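Local structure of putative lipoprotein (Bacteroides fragilis, 3QNK) at residues K21-D26 and N88-R93; F118-V123 and S189-Y194; K441-E446 and V457-I462. The protein probably binds glycans at the cell outer membrane, as do other SusD-family lipoproteins that work with a TonB-dependent transporter. One frame throughout, in Å; residues are numbered along the deposited sequence.

Contact 1: K21-D26 and N88-R93; sequences KYYVND and NRFFER
Tyr23 and Phe90 meet between two nearly antiparallel helices, with segment directions 158° apart. Helices 17-29 and 76-93 are consistent with the alpha-alpha superhelix of this SusD-like protein. The segment axes approach to 11.4 Å, and Tyr23 CA lies 8.0 Å from Phe90 CA. No hydrogen bond crosses between the segments. The contact is a small apolar patch carried by four side chains. Both aromatic side chains reach toward the partner helix because each has CG anti to its own backbone N (chi1 -168° for Tyr23, 179° for Phe90). The Tyr23 ring meets the base of Phe90 at a slant, with Tyr23 CE1 3.8 Å from Phe90 CB. Tyr23 CD1 meets the edge of the Phe90 ring near its plane, 3.9 Å from Phe90 CD2. Trp14 also meets the Tyr23 ring, and Thr108 and Val111 of helix 101-126 touch Phe90. The far end of Tyr23 lies across the stem of Arg89, its OH 3.4 Å from Arg89 CG. This hydroxyl is hydrogen-bonded to Lys86 O, one turn before Phe90, so the buried polar atom has a backbone partner. Arg89 bends away at its second and third torsions, and its NH2 forms a salt bridge with Glu7. Next to Tyr23 CD1, the Val24 branch beside the backbone N meets the Phe90 ring obliquely, with Val24 CG2 3.5 Å from Phe90 CE2.

Contact 2: F118-V123 and S189-Y194; sequences FYFEMV and SRVELY
Phe120 reaches across to helix 181-194 and meets three of its side chains, Arg190, Val191 and Tyr194. The two segments run roughly parallel, at 25°, consistent with the alpha-alpha superhelix of this protein. Their axes are 11.9 Å apart at closest approach, and Phe120 CA is 7.4 Å from Val191 CA. With CG anti to the backbone N (chi1 -174°), the Phe120 ring reaches toward helix 181-194.

The first interaction is CH-pi. Val191 CG2 sits over the centre of one Phe120 face, 3.6 Å from the ring centroid and almost on the ring normal. It touches all round the ring, as the similar distances to Phe120 CG and CD1 (both 3.8 Å) indicate.

The second is aromatic. The Phe120 and Tyr194 rings meet obliquely, with planes at 57° and centroids 5.2 Å apart. Phe120 CZ comes closest to Tyr194 CD2, at 3.3 Å, on a slant.

The third is aliphatic. Arg190 crosses Phe120 at about a right angle and lays its CD at the ring edge, 3.7 Å from Phe120 CE2. The chain bends at the third torsion, and Arg190 NH2 forms a salt bridge with Glu393. No hydrogen bond joins the two segments.

Around this pair, helix 76-93 packs on Phe118, Tyr119 and Glu121. Helices 198-209 and 391-405 cover Ser189 and Leu193, and helix 453-460 touches Tyr194.

Contact 3: K441-E446 and V457-I462; sequences KERRIE and VRRWKI
Two consecutive helices joined by a short connection, 432-446 and 453-460, touch through Arg443 of the first and Arg459 and Trp460 of the second, which ends in a Schellman motif. The pair is consistent with the alpha-alpha superhelix of this SusD-family protein. Lys461, with positive phi, is the C-prime residue of the motif. Ile462 N bonds to Val457 O (2.9 Å), and a weak bond runs from Lys461 N to Arg458 O. Ile462 is then the N-cap of helix 463-466.

Across the contact, Arg443 runs out extended from CG to NE. Its CD touches the six-membered part of the indole obliquely, 3.8 Å from Trp460 CZ2. Further out, Arg459 NH2 lies over one face of the Arg443 guanidinium, offset toward its rim. The two guanidinium planes stand 76° apart, so the rim of Arg459 points at the face of Arg443. Arg459 NH2 is 3.3 Å from Arg443 NE. Both are donors, so no hydrogen bond forms between them.

Acidic and polar partners take up the polar groups. Glu400 OE2 receives both Arg459 NH1 and Trp460 NE1, while Asp456 pairs with Arg459 NE and Asn397 accepts from Arg443 NH2. The Glu400 and Asp456 carboxylates probably offset the nearby positive charges. A bound acetate, probably from the crystallisation liquor, lies about 4 Å from the Arg459 side chain.

The first torsion of Arg459 sets CG between the backbone N and the carbonyl carbon (chi1 68°). From there the chain runs extended to NE and carries NH2 to within 3.5 Å of Arg443 CZ.

From the N terminus the contacts follow in series, and none nests in or crosses another. Contact 1 closes a loop between helices 17-29 and 76-93, with 61 residues between its segments. Contact 2 closes one between helices 101-126 and 181-194, with 65 residues between its segments. Contact 3 closes a short connection between helices 432-446 and 453-460, with ten residues between the segments. Contacts 1 and 2 do not touch, but helix 101-126 follows helix 76-93 and packs on it. Contacts 2 and 3 do touch: Tyr194 CE1 is 3.5 Å from Arg459 NE, and Leu193 packs on Arg443 and Arg459. The N-terminal and C-terminal family regions thus meet there, while contact 1 lies across the chain's centre from contact 3.

Contact 1: K21-D26 and N88-R93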
# COMPACT_ATOMS: atom_id res chain seq x y z
N LYS B 21 -23.30 -4.17 -10.52
CA LYS B 21 -23.70 -3.46 -9.30
C LYS B 21 -22.64 -3.67 -8.20
O LYS B 21 -22.31 -2.72 -7.48
CB LYS B 21 -25.12 -3.89 -8.85
N TYR B 22 -22.03 -4.89 -8.13
CA TYR B 22 -20.96 -5.23 -7.19
C TYR B 22 -19.67 -4.45 -7.51
O TYR B 22 -18.96 -4.04 -6.59
CB TYR B 22 -20.69 -6.74 -7.17
CG TYR B 22 -21.71 -7.58 -6.44
CD1 TYR B 22 -22.54 -7.01 -5.46
CD2 TYR B 22 -21.83 -8.94 -6.67
CE1 TYR B 22 -23.50 -7.77 -4.80
CE2 TYR B 22 -22.77 -9.72 -6.00
CZ TYR B 22 -23.61 -9.13 -5.06
OH TYR B 22 -24.55 -9.90 -4.38
N TYR B 23 -19.40 -4.22 -8.81
CA TYR B 23 -18.24 -3.46 -9.25
C TYR B 23 -18.32 -2.03 -8.71
O TYR B 23 -17.33 -1.52 -8.17
CB TYR B 23 -18.14 -3.46 -10.80
CG TYR B 23 -16.83 -2.93 -11.34
CD1 TYR B 23 -16.56 -1.56 -11.36
CD2 TYR B 23 -15.86 -3.79 -11.85
CE1 TYR B 23 -15.34 -1.07 -11.82
CE2 TYR B 23 -14.64 -3.32 -12.31
CZ TYR B 23 -14.38 -1.95 -12.30
OH TYR B 23 -13.20 -1.47 -12.79
N VAL B 24 -19.51 -1.39 -8.83
CA VAL B 24 -19.74 -0.02 -8.36
C VAL B 24 -19.62 0.01 -6.81
O VAL B 24 -19.02 0.93 -6.28
CB VAL B 24 -21.06 0.56 -8.89
CG1 VAL B 24 -21.27 2.00 -8.44
CG2 VAL B 24 -21.09 0.49 -10.41
N ASN B 25 -20.08 -1.06 -6.11
CA ASN B 25 -19.93 -1.16 -4.65
C ASN B 25 -18.46 -1.18 -4.26
O ASN B 25 -18.09 -0.56 -3.26
CB ASN B 25 -20.61 -2.42 -4.11
CG ASN B 25 -22.12 -2.44 -4.13
OD1 ASN B 25 -22.81 -1.56 -4.66
ND2 ASN B 25 -22.67 -3.49 -3.54
N ASP B 26 -17.62 -1.86 -5.08
CA ASP B 26 -16.17 -1.93 -4.88
C ASP B 26 -15.56 -0.54 -5.04
O ASP B 26 -14.64 -0.20 -4.30
CB ASP B 26 -15.54 -2.92 -5.86
CG ASP B 26 -14.06 -3.16 -5.64
OD1 ASP B 26 -13.68 -3.52 -4.51
OD2 ASP B 26 -13.28 -3.05 -6.63
N ASN B 88 -11.84 4.06 -14.60
CA ASN B 88 -11.56 4.08 -16.04
C ASN B 88 -11.92 2.76 -16.69
O ASN B 88 -12.37 2.76 -17.84
CB ASN B 88 -10.10 4.43 -16.30
CG ASN B 88 -9.73 5.83 -15.90
OD1 ASN B 88 -10.57 6.74 -15.85
ND2 ASN B 88 -8.45 6.04 -15.63
N ARG B 89 -11.75 1.65 -15.96
CA ARG B 89 -12.14 0.34 -16.47
C ARG B 89 -13.63 0.27 -16.63
O ARG B 89 -14.11 -0.21 -17.65
CB ARG B 89 -11.65 -0.77 -15.55
CG ARG B 89 -12.20 -2.14 -15.93
CD ARG B 89 -11.42 -2.82 -17.03
NE ARG B 89 -10.79 -4.02 -16.51
CZ ARG B 89 -9.48 -4.27 -16.55
NH1 ARG B 89 -8.64 -3.38 -17.09
NH2 ARG B 89 -9.00 -5.39 -16.04
N PHE B 90 -14.38 0.74 -15.61
CA PHE B 90 -15.83 0.77 -15.66
C PHE B 90 -16.26 1.47 -16.95
O PHE B 90 -16.97 0.88 -17.78
CB PHE B 90 -16.42 1.48 -14.42
CG PHE B 90 -17.93 1.56 -14.42
CD1 PHE B 90 -18.59 2.61 -15.05
CD2 PHE B 90 -18.70 0.58 -13.80
CE1 PHE B 90 -19.98 2.66 -15.08
CE2 PHE B 90 -20.09 0.65 -13.81
CZ PHE B 90 -20.72 1.70 -14.43
N PHE B 91 -15.73 2.72 -17.14
CA PHE B 91 -16.04 3.55 -18.30
C PHE B 91 -15.71 2.85 -19.64
O PHE B 91 -16.48 3.00 -20.60
CB PHE B 91 -15.32 4.89 -18.20
CG PHE B 91 -15.83 5.78 -17.09
CD1 PHE B 91 -17.18 6.10 -17.00
CD2 PHE B 91 -14.95 6.35 -16.18
CE1 PHE B 91 -17.64 6.94 -15.98
CE2 PHE B 91 -15.41 7.20 -15.17
CZ PHE B 91 -16.75 7.49 -15.07
N GLU B 92 -14.64 2.05 -19.68
CA GLU B 92 -14.26 1.28 -20.87
C GLU B 92 -15.22 0.14 -21.18
O GLU B 92 -15.51 -0.11 -22.35
CB GLU B 92 -12.84 0.68 -20.71
CG GLU B 92 -11.69 1.67 -20.85
CD GLU B 92 -10.28 1.12 -20.68
OE1 GLU B 92 -10.12 -0.03 -20.21
OE2 GLU B 92 -9.33 1.86 -21.02
N ARG B 93 -15.68 -0.58 -20.14
CA ARG B 93 -16.46 -1.80 -20.34
C ARG B 93 -17.99 -1.63 -20.20
O ARG B 93 -18.71 -2.55 -20.61
CB ARG B 93 -15.98 -2.89 -19.36
CG ARG B 93 -14.47 -3.20 -19.42
CD ARG B 93 -14.19 -4.62 -19.85
NE ARG B 93 -14.75 -4.88 -21.17
CZ ARG B 93 -15.15 -6.07 -21.61
NH1 ARG B 93 -15.06 -7.14 -20.83
NH2 ARG B 93 -15.66 -6.20 -22.83

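Contact 2: F118-V123 and S189-Y194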
# COMPACT_ATOMS: atom_id res chain seq x y z
N PHE B 118 -11.90 11.09 -6.36
CA PHE B 118 -10.56 10.50 -6.24
C PHE B 118 -9.50 11.44 -6.77
O PHE B 118 -8.50 11.64 -6.08
CB PHE B 118 -10.47 9.13 -6.94
CG PHE B 118 -11.37 8.08 -6.35
CD1 PHE B 118 -11.61 8.03 -4.98
CD2 PHE B 118 -11.96 7.12 -7.15
CE1 PHE B 118 -12.44 7.05 -4.44
CE2 PHE B 118 -12.80 6.14 -6.60
CZ PHE B 118 -13.03 6.11 -5.24
N TYR B 119 -9.72 12.07 -7.95
CA TYR B 119 -8.79 13.03 -8.52
C TYR B 119 -8.69 14.29 -7.65
O TYR B 119 -7.59 14.83 -7.50
CB TYR B 119 -9.17 13.41 -9.94
CG TYR B 119 -8.46 12.59 -11.00
CD1 TYR B 119 -7.08 12.68 -11.18
CD2 TYR B 119 -9.17 11.78 -11.88
CE1 TYR B 119 -6.42 11.93 -12.15
CE2 TYR B 119 -8.52 11.04 -12.86
CZ TYR B 119 -7.15 11.10 -12.98
OH TYR B 119 -6.53 10.37 -13.95
N PHE B 120 -9.82 14.72 -7.04
CA PHE B 120 -9.81 15.90 -6.16
C PHE B 120 -8.92 15.67 -4.96
O PHE B 120 -8.22 16.59 -4.59
CB PHE B 120 -11.22 16.30 -5.72
CG PHE B 120 -11.32 17.59 -4.92
CD1 PHE B 120 -10.65 18.74 -5.33
CD2 PHE B 120 -12.14 17.67 -3.80
CE1 PHE B 120 -10.76 19.93 -4.60
CE2 PHE B 120 -12.27 18.87 -3.08
CZ PHE B 120 -11.58 19.98 -3.48
N GLU B 121 -8.88 14.44 -4.38
CA GLU B 121 -7.98 14.12 -3.26
C GLU B 121 -6.52 14.29 -3.64
O GLU B 121 -5.71 14.71 -2.80
CB GLU B 121 -8.18 12.71 -2.73
CG GLU B 121 -9.05 12.66 -1.49
CD GLU B 121 -8.70 13.58 -0.34
OE1 GLU B 121 -7.53 13.54 0.10
OE2 GLU B 121 -9.59 14.32 0.15
N MSE B 122 -6.18 13.99 -4.89
CA MSE B 122 -4.82 14.14 -5.39
C MSE B 122 -4.52 15.60 -5.70
O MSE B 122 -3.50 16.11 -5.24
CB MSE B 122 -4.62 13.28 -6.64
CG MSE B 122 -4.64 11.78 -6.33
SE MSE B 122 -4.02 10.76 -7.83
CE MSE B 122 -5.60 10.59 -8.72
N VAL B 123 -5.40 16.26 -6.46
CA VAL B 123 -5.22 17.65 -6.89
C VAL B 123 -5.12 18.60 -5.70
O VAL B 123 -4.22 19.44 -5.71
CB VAL B 123 -6.31 18.10 -7.91
CG1 VAL B 123 -6.19 19.58 -8.25
CG2 VAL B 123 -6.20 17.26 -9.17
N SER B 189 -19.27 22.68 -5.92
CA SER B 189 -19.10 24.00 -5.27
C SER B 189 -17.77 24.09 -4.50
O SER B 189 -17.13 25.14 -4.57
CB SER B 189 -20.27 24.32 -4.35
OG SER B 189 -20.28 23.59 -3.13
N ARG B 190 -17.33 23.01 -3.80
CA ARG B 190 -16.05 23.03 -3.07
C ARG B 190 -14.88 23.04 -4.04
O ARG B 190 -13.98 23.87 -3.87
CB ARG B 190 -15.92 21.84 -2.13
CG ARG B 190 -14.77 22.02 -1.16
CD ARG B 190 -14.35 20.69 -0.61
NE ARG B 190 -15.35 20.17 0.32
CZ ARG B 190 -15.25 19.02 0.98
NH1 ARG B 190 -14.19 18.24 0.81
NH2 ARG B 190 -16.21 18.63 1.81
N VAL B 191 -14.89 22.13 -5.08
CA VAL B 191 -13.87 22.05 -6.13
C VAL B 191 -13.73 23.43 -6.84
O VAL B 191 -12.61 23.92 -7.03
CB VAL B 191 -14.16 20.90 -7.12
CG1 VAL B 191 -13.14 20.86 -8.24
CG2 VAL B 191 -14.17 19.56 -6.39
N GLU B 192 -14.87 24.08 -7.15
CA GLU B 192 -14.90 25.40 -7.76
C GLU B 192 -14.33 26.48 -6.82
O GLU B 192 -13.64 27.39 -7.28
CB GLU B 192 -16.32 25.79 -8.20
CG GLU B 192 -16.88 24.98 -9.37
CD GLU B 192 -18.39 25.03 -9.58
OE1 GLU B 192 -19.13 25.21 -8.59
OE2 GLU B 192 -18.84 24.88 -10.74
N LEU B 193 -14.60 26.37 -5.51
CA LEU B 193 -14.11 27.32 -4.52
C LEU B 193 -12.59 27.19 -4.36
O LEU B 193 -11.88 28.21 -4.27
CB LEU B 193 -14.82 27.11 -3.17
CG LEU B 193 -14.52 28.11 -2.04
CD1 LEU B 193 -15.01 29.51 -2.39
CD2 LEU B 193 -15.12 27.65 -0.74
N TYR B 194 -12.10 25.94 -4.33
CA TYR B 194 -10.67 25.62 -4.24
C TYR B 194 -9.92 26.24 -5.42
O TYR B 194 -8.84 26.76 -5.19
CB TYR B 194 -10.46 24.08 -4.13
CG TYR B 194 -10.60 23.53 -2.71
CD1 TYR B 194 -11.47 24.11 -1.80
CD2 TYR B 194 -9.80 22.48 -2.27
CE1 TYR B 194 -11.55 23.67 -0.48
CE2 TYR B 194 -9.89 22.01 -0.95
CZ TYR B 194 -10.79 22.59 -0.06
OH TYR B 194 -10.95 22.13 1.23

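Contact 3: K441-E446 and V457-I462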
# COMPACT_ATOMS: atom_id res chain seq x y z
N LYS B 441 -13.29 32.82 9.65
CA LYS B 441 -13.34 32.42 11.05
C LYS B 441 -14.56 31.47 11.27
O LYS B 441 -14.38 30.41 11.89
CB LYS B 441 -13.37 33.66 11.99
N GLU B 442 -15.75 31.79 10.70
CA GLU B 442 -16.93 30.93 10.81
C GLU B 442 -16.69 29.55 10.22
O GLU B 442 -17.13 28.54 10.78
CB GLU B 442 -18.19 31.54 10.15
CG GLU B 442 -18.98 32.44 11.09
CD GLU B 442 -19.47 31.79 12.37
OE1 GLU B 442 -20.00 30.65 12.31
OE2 GLU B 442 -19.32 32.42 13.44
N ARG B 443 -16.01 29.51 9.09
CA ARG B 443 -15.68 28.27 8.42
C ARG B 443 -14.81 27.38 9.32
O ARG B 443 -15.01 26.16 9.37
CB ARG B 443 -14.96 28.55 7.10
CG ARG B 443 -15.17 27.40 6.15
CD ARG B 443 -14.24 27.42 4.96
NE ARG B 443 -14.52 26.23 4.17
CZ ARG B 443 -15.38 26.20 3.16
NH1 ARG B 443 -16.00 27.30 2.76
NH2 ARG B 443 -15.59 25.06 2.50
N ARG B 444 -13.86 28.00 10.01
CA ARG B 444 -12.94 27.29 10.87
C ARG B 444 -13.70 26.60 12.00
O ARG B 444 -13.43 25.43 12.27
CB ARG B 444 -11.85 28.23 11.41
CG ARG B 444 -10.86 27.46 12.27
CD ARG B 444 -9.96 28.37 13.03
NE ARG B 444 -8.93 27.59 13.70
CZ ARG B 444 -7.92 28.12 14.38
NH1 ARG B 444 -7.81 29.43 14.51
NH2 ARG B 444 -7.02 27.33 14.95
N ILE B 445 -14.64 27.29 12.65
CA ILE B 445 -15.40 26.76 13.77
C ILE B 445 -16.41 25.72 13.28
O ILE B 445 -16.58 24.66 13.90
CB ILE B 445 -16.09 27.92 14.52
CG1 ILE B 445 -15.06 28.91 15.12
CG2 ILE B 445 -17.07 27.42 15.58
CD1 ILE B 445 -14.05 28.31 16.18
N GLU B 446 -17.08 26.02 12.16
CA GLU B 446 -18.07 25.12 11.61
C GLU B 446 -17.49 23.79 11.22
O GLU B 446 -18.08 22.73 11.50
CB GLU B 446 -18.76 25.75 10.38
CG GLU B 446 -20.04 25.03 9.96
CD GLU B 446 -21.12 24.94 11.03
OE1 GLU B 446 -21.09 25.75 11.98
OE2 GLU B 446 -21.96 24.03 10.95
N VAL B 457 -6.16 26.74 5.00
CA VAL B 457 -4.90 27.45 5.23
C VAL B 457 -4.11 27.54 3.90
O VAL B 457 -3.54 28.59 3.58
CB VAL B 457 -4.09 26.74 6.36
CG1 VAL B 457 -2.62 27.15 6.36
CG2 VAL B 457 -4.72 26.99 7.73
N ARG B 458 -4.10 26.44 3.13
CA ARG B 458 -3.39 26.27 1.86
C ARG B 458 -3.96 27.14 0.78
O ARG B 458 -3.20 27.83 0.07
CB ARG B 458 -3.50 24.78 1.45
CG ARG B 458 -2.84 24.43 0.15
CD ARG B 458 -2.64 22.92 0.07
NE ARG B 458 -1.36 22.49 0.62
CZ ARG B 458 -0.84 21.30 0.37
NH1 ARG B 458 -1.48 20.44 -0.41
NH2 ARG B 458 0.35 20.97 0.88
N ARG B 459 -5.30 27.10 0.62
CA ARG B 459 -5.99 27.85 -0.43
C ARG B 459 -6.05 29.34 -0.09
O ARG B 459 -5.88 30.16 -0.99
CB ARG B 459 -7.37 27.27 -0.75
CG ARG B 459 -8.41 27.40 0.34
CD ARG B 459 -9.60 26.57 -0.02
NE ARG B 459 -10.63 26.68 1.00
CZ ARG B 459 -11.56 27.62 1.02
NH1 ARG B 459 -11.62 28.53 0.06
NH2 ARG B 459 -12.45 27.65 1.99
N TRP B 460 -6.25 29.70 1.18
CA TRP B 460 -6.24 31.09 1.62
C TRP B 460 -4.84 31.64 1.71
O TRP B 460 -4.67 32.85 1.85
CB TRP B 460 -6.90 31.24 3.00
CG TRP B 460 -8.37 30.96 2.99
CD1 TRP B 460 -9.23 31.11 1.95
CD2 TRP B 460 -9.15 30.52 4.11
NE1 TRP B 460 -10.50 30.76 2.34
CE2 TRP B 460 -10.48 30.41 3.66
CE3 TRP B 460 -8.84 30.20 5.44
CZ2 TRP B 460 -11.51 29.97 4.49
CZ3 TRP B 460 -9.86 29.77 6.27
CH2 TRP B 460 -11.18 29.67 5.80
N LYS B 461 -3.83 30.75 1.66
CA LYS B 461 -2.42 31.08 1.74
C LYS B 461 -2.13 31.85 3.06
O LYS B 461 -1.69 32.99 3.02
CB LYS B 461 -1.91 31.83 0.48
CG LYS B 461 -1.88 30.94 -0.75
CD LYS B 461 -0.92 31.45 -1.83
CE LYS B 461 -0.90 30.63 -3.12
NZ LYS B 461 -0.54 29.19 -2.93
N ILE B 462 -2.44 31.21 4.22
CA ILE B 462 -2.24 31.77 5.57
C ILE B 462 -1.35 30.84 6.45
O ILE B 462 -1.47 30.84 7.69
CB ILE B 462 -3.57 32.12 6.27
CG1 ILE B 462 -4.48 30.90 6.47
CG2 ILE B 462 -4.28 33.27 5.56
CD1 ILE B 462 -5.54 31.03 7.53